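Local coordinates for protein probable copper-exporting P-type ATPase A (Archaeoglobus fulgidus, PDB 3FRY) that probably exports copper across the cell membrane at the cost of ATP, here represented by its C-terminal metal-binding domain, crystallised as a domain-swapped dimer, at residues 19-22 with 23-27; 45-48 with 49-52. One frame throughout, in Å; residues are numbered along the deposited sequence.

How the interactions relate
Both interactions are local ones at the surface of the same heavy-metal-associated domain, about 17 Å apart between centres and not in touch. Interaction 1 runs from the second cysteine of the CxxC motif into the first turns of helix 20-29, and its bonds are the regular i to i+4 kind with one water added. Interaction 2 is the turn from strand 41-47 into helix 51-60; its backbone bonds span three residues, and waters join its polar side chains. The one buried residue among those that touch, Val23, belongs to interaction 1. Both meet the second subunit, interaction 1 through apolar packing, interaction 2 through strand pairing and polar bonds to residues of that subunit.

Interaction 1: 19-22 with 23-27; sequences CVAR and VKKAL
Three successive i to i+4 backbone bonds close the first turns of helix 20-29: Lys24 N to Val20 O, Lys25 N to Ala21 O and Ala26 N to Arg22 O, the last 2.8 Å long. This is the helix that follows the CxxC metal-binding motif of the ferredoxin-like heavy-metal-associated fold; here Cys19 is tied to Cys16 in a disulfide. On the inner side, CG2 of Val23 leans back against Cys19 O at 3.6 Å; the first torsion, 173° to CG1, puts CG1 anti to the backbone N and leaves CG2 beside it, facing Cys19 O. Val23 also packs on Tyr63 and on Leu14 of the second subunit, and Val20 meets the same leucine, so the second subunit packs over this face, consistent with the domain swap of the dimer. On the outer side the aliphatic part of Lys25 folds back over the preceding turn, its CG 3.4 Å from Ala21 O. A bend at the far end of the chain (chi4 60°) turns NZ toward a water. That water accepts from Lys25 NZ at 2.8 Å and donates to Ala21 O at 2.8 Å, giving this carbonyl oxygen a second donor in addition to Lys25 N.

Interaction 2: 45-48 with 49-52; sequences AGNK and EDVD
Asn47 and Asp50 stand side by side and point the same way at the turn that carries strand 41-47 into helix 51-60, a strand-to-helix connection of the ferredoxin-like heavy-metal-associated fold. Their flat ends are turned almost square to each other, amide and carboxylate planes 83° apart, with Asn47 ND2 3.5 Å from Asp50 OD2. A water joins the two, accepting from Asn47 ND2 and donating to Asp50 OD2 at 2.8 Å. Asp50 is the N-cap residue of the helix, yet its side chain makes no capping bond. The backbone closes the same turn: Asp50 N donates to Asn47 O at 2.7 Å, coming from well above the carbonyl plane with an N-H...O angle of 144°. A weak bond from Val51 N to Lys48 O follows, and Val51 CG2 presses against that same oxygen at 3.3 Å.

The side chains of Lys48 and Glu49 run across one another. With CG of Lys48 lodged between its backbone N and carbonyl carbon (chi1 62°), this methylene comes 3.5 Å from Glu49 OE1. The charged ends take partners on the second subunit: Lys48 NZ forms a salt bridge with Glu5 there, and Glu49 OE2 accepts from the backbone N of Asp2. Gly46 and Asn47 pair antiparallel with a strand of that subunit, carrying the sheet across the interface. A second water donates to Glu49 OE1 at 2.6 Å and accepts from Lys48 N at 3.0 Å.

Interaction 1: 19-22 with 23-27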
loop_
_atom_site.group_PDB
_atom_site.type_symbol
_atom_site.label_atom_id
_atom_site.label_comp_id
_atom_site.label_asym_id
_atom_site.label_seq_id
_atom_site.Cartn_x
_atom_site.Cartn_y
_atom_site.Cartn_z
ATOM N N CYS A 19 -8.598 0.806 7.795
ATOM C CA CYS A 19 -9.555 1.499 6.935
ATOM C C CYS A 19 -10.503 0.527 6.218
ATOM O O CYS A 19 -11.592 0.905 5.781
ATOM C CB CYS A 19 -8.804 2.304 5.861
ATOM S SG CYS A 19 -7.902 3.806 6.382
ATOM N N VAL A 20 -10.076 -0.723 6.093
ATOM C CA VAL A 20 -10.849 -1.738 5.381
ATOM C C VAL A 20 -12.274 -2.010 5.854
ATOM O O VAL A 20 -13.182 -2.173 5.033
ATOM C CB VAL A 20 -10.076 -3.080 5.362
ATOM C CG1 VAL A 20 -10.907 -4.170 4.705
ATOM C CG2 VAL A 20 -8.776 -2.900 4.614
ATOM N N ALA A 21 -12.474 -2.066 7.166
ATOM C CA ALA A 21 -13.792 -2.363 7.712
ATOM C C ALA A 21 -14.890 -1.413 7.247
ATOM O O ALA A 21 -15.973 -1.865 6.858
ATOM C CB ALA A 21 -13.729 -2.393 9.245
ATOM N N ARG A 22 -14.627 -0.108 7.290
ATOM C CA ARG A 22 -15.627 0.868 6.862
ATOM C C ARG A 22 -15.961 0.716 5.391
ATOM O O ARG A 22 -17.103 0.932 4.993
ATOM C CB ARG A 22 -15.164 2.309 7.103
ATOM C CG ARG A 22 -15.636 2.915 8.411
ATOM C CD ARG A 22 -15.538 4.447 8.389
ATOM N NE ARG A 22 -16.631 5.070 7.640
ATOM C CZ ARG A 22 -16.745 6.378 7.417
ATOM N NH1 ARG A 22 -15.831 7.226 7.876
ATOM N NH2 ARG A 22 -17.784 6.843 6.739
ATOM N N VAL A 23 -14.968 0.358 4.585
ATOM C CA VAL A 23 -15.202 0.183 3.157
ATOM C C VAL A 23 -16.161 -0.985 2.960
ATOM O O VAL A 23 -17.126 -0.890 2.198
ATOM C CB VAL A 23 -13.876 -0.073 2.396
ATOM C CG1 VAL A 23 -14.158 -0.426 0.931
ATOM C CG2 VAL A 23 -13.006 1.185 2.457
ATOM N N LYS A 24 -15.900 -2.082 3.662
ATOM C CA LYS A 24 -16.762 -3.255 3.570
ATOM C C LYS A 24 -18.194 -2.886 3.945
ATOM O O LYS A 24 -19.134 -3.217 3.221
ATOM C CB LYS A 24 -16.264 -4.369 4.495
ATOM C CG LYS A 24 -17.086 -5.645 4.392
ATOM C CD LYS A 24 -16.474 -6.800 5.182
ATOM C CE LYS A 24 -17.240 -8.092 4.918
ATOM N NZ LYS A 24 -16.590 -9.293 5.520
ATOM N N LYS A 25 -18.343 -2.185 5.070
ATOM C CA LYS A 25 -19.652 -1.763 5.568
ATOM C C LYS A 25 -20.368 -0.833 4.602
ATOM O O LYS A 25 -21.558 -0.994 4.340
ATOM C CB LYS A 25 -19.513 -1.051 6.921
ATOM C CG LYS A 25 -19.117 -1.948 8.075
ATOM C CD LYS A 25 -19.075 -1.156 9.381
ATOM C CE LYS A 25 -18.924 -2.070 10.589
ATOM N NZ LYS A 25 -17.676 -2.877 10.525
ATOM N N ALA A 26 -19.647 0.160 4.094
ATOM C CA ALA A 26 -20.234 1.109 3.152
ATOM C C ALA A 26 -20.756 0.366 1.915
ATOM O O ALA A 26 -21.846 0.661 1.415
ATOM C CB ALA A 26 -19.192 2.155 2.751
ATOM N N LEU A 27 -19.977 -0.596 1.421
ATOM C CA LEU A 27 -20.395 -1.375 0.262
ATOM C C LEU A 27 -21.649 -2.188 0.580
ATOM O O LEU A 27 -22.561 -2.267 -0.237
ATOM C CB LEU A 27 -19.269 -2.311 -0.197
ATOM C CG LEU A 27 -18.126 -1.645 -0.970
ATOM C CD1 LEU A 27 -16.942 -2.598 -1.086
ATOM C CD2 LEU A 27 -18.631 -1.235 -2.346
HETATM O O HOH W 1 -16.889 -4.211 8.175
#

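Interaction 2: 45-48 with 49-52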
loop_
_atom_site.group_PDB
_atom_site.type_symbol
_atom_site.label_atom_id
_atom_site.label_comp_id
_atom_site.label_asym_id
_atom_site.label_seq_id
_atom_site.Cartn_x
_atom_site.Cartn_y
_atom_site.Cartn_z
ATOM N N ALA A 45 -20.521 -9.297 -4.860
ATOM C CA ALA A 45 -21.560 -9.902 -5.672
ATOM C C ALA A 45 -22.504 -8.709 -5.734
ATOM O O ALA A 45 -22.975 -8.239 -4.696
ATOM C CB ALA A 45 -22.221 -11.069 -4.943
ATOM N N GLY A 46 -22.756 -8.195 -6.933
ATOM C CA GLY A 46 -23.631 -7.044 -7.045
ATOM C C GLY A 46 -24.331 -6.906 -8.380
ATOM O O GLY A 46 -24.175 -7.739 -9.275
ATOM N N ASN A 47 -25.117 -5.844 -8.502
ATOM C CA ASN A 47 -25.857 -5.554 -9.728
ATOM C C ASN A 47 -25.108 -4.466 -10.494
ATOM O O ASN A 47 -24.830 -3.406 -9.939
ATOM C CB ASN A 47 -27.265 -5.069 -9.377
ATOM C CG ASN A 47 -28.055 -6.097 -8.584
ATOM O OD1 ASN A 47 -28.333 -7.198 -9.073
ATOM N ND2 ASN A 47 -28.423 -5.746 -7.358
ATOM N N LYS A 48 -24.784 -4.708 -11.762
ATOM C CA LYS A 48 -24.051 -3.696 -12.520
ATOM C C LYS A 48 -24.820 -2.388 -12.592
ATOM O O LYS A 48 -24.237 -1.325 -12.815
ATOM C CB LYS A 48 -23.697 -4.189 -13.931
ATOM C CG LYS A 48 -24.858 -4.510 -14.839
ATOM C CD LYS A 48 -24.338 -4.786 -16.244
ATOM C CE LYS A 48 -25.313 -5.613 -17.057
ATOM N NZ LYS A 48 -25.427 -7.005 -16.546
ATOM N N GLU A 49 -26.131 -2.466 -12.388
ATOM C CA GLU A 49 -26.962 -1.274 -12.404
ATOM C C GLU A 49 -26.597 -0.388 -11.215
ATOM O O GLU A 49 -26.706 0.834 -11.288
ATOM C CB GLU A 49 -28.454 -1.640 -12.329
ATOM C CG GLU A 49 -28.995 -2.372 -13.558
ATOM C CD GLU A 49 -28.925 -3.890 -13.445
ATOM O OE1 GLU A 49 -27.872 -4.430 -13.043
ATOM O OE2 GLU A 49 -29.936 -4.549 -13.775
ATOM N N ASP A 50 -26.145 -1.007 -10.125
ATOM C CA ASP A 50 -25.794 -0.263 -8.915
ATOM C C ASP A 50 -24.303 -0.021 -8.704
ATOM O O ASP A 50 -23.893 0.413 -7.626
ATOM C CB ASP A 50 -26.351 -0.973 -7.676
ATOM C CG ASP A 50 -27.856 -1.155 -7.734
ATOM O OD1 ASP A 50 -28.554 -0.210 -8.166
ATOM O OD2 ASP A 50 -28.341 -2.234 -7.336
ATOM N N VAL A 51 -23.491 -0.299 -9.719
ATOM C CA VAL A 51 -22.052 -0.098 -9.598
ATOM C C VAL A 51 -21.695 1.330 -9.194
ATOM O O VAL A 51 -20.794 1.536 -8.376
ATOM C CB VAL A 51 -21.331 -0.455 -10.911
ATOM C CG1 VAL A 51 -19.851 -0.071 -10.826
ATOM C CG2 VAL A 51 -21.465 -1.944 -11.165
ATOM N N ASP A 52 -22.395 2.312 -9.760
ATOM C CA ASP A 52 -22.145 3.714 -9.422
ATOM C C ASP A 52 -22.475 3.977 -7.961
ATOM O O ASP A 52 -21.826 4.787 -7.298
ATOM C CB ASP A 52 -22.994 4.653 -10.283
ATOM C CG ASP A 52 -22.473 4.778 -11.688
ATOM O OD1 ASP A 52 -21.285 4.457 -11.899
ATOM O OD2 ASP A 52 -23.242 5.208 -12.577
HETATM O O HOH W 2 -27.116 -3.632 -5.295
HETATM O O HOH W 3 -26.455 -6.647 -13.275
#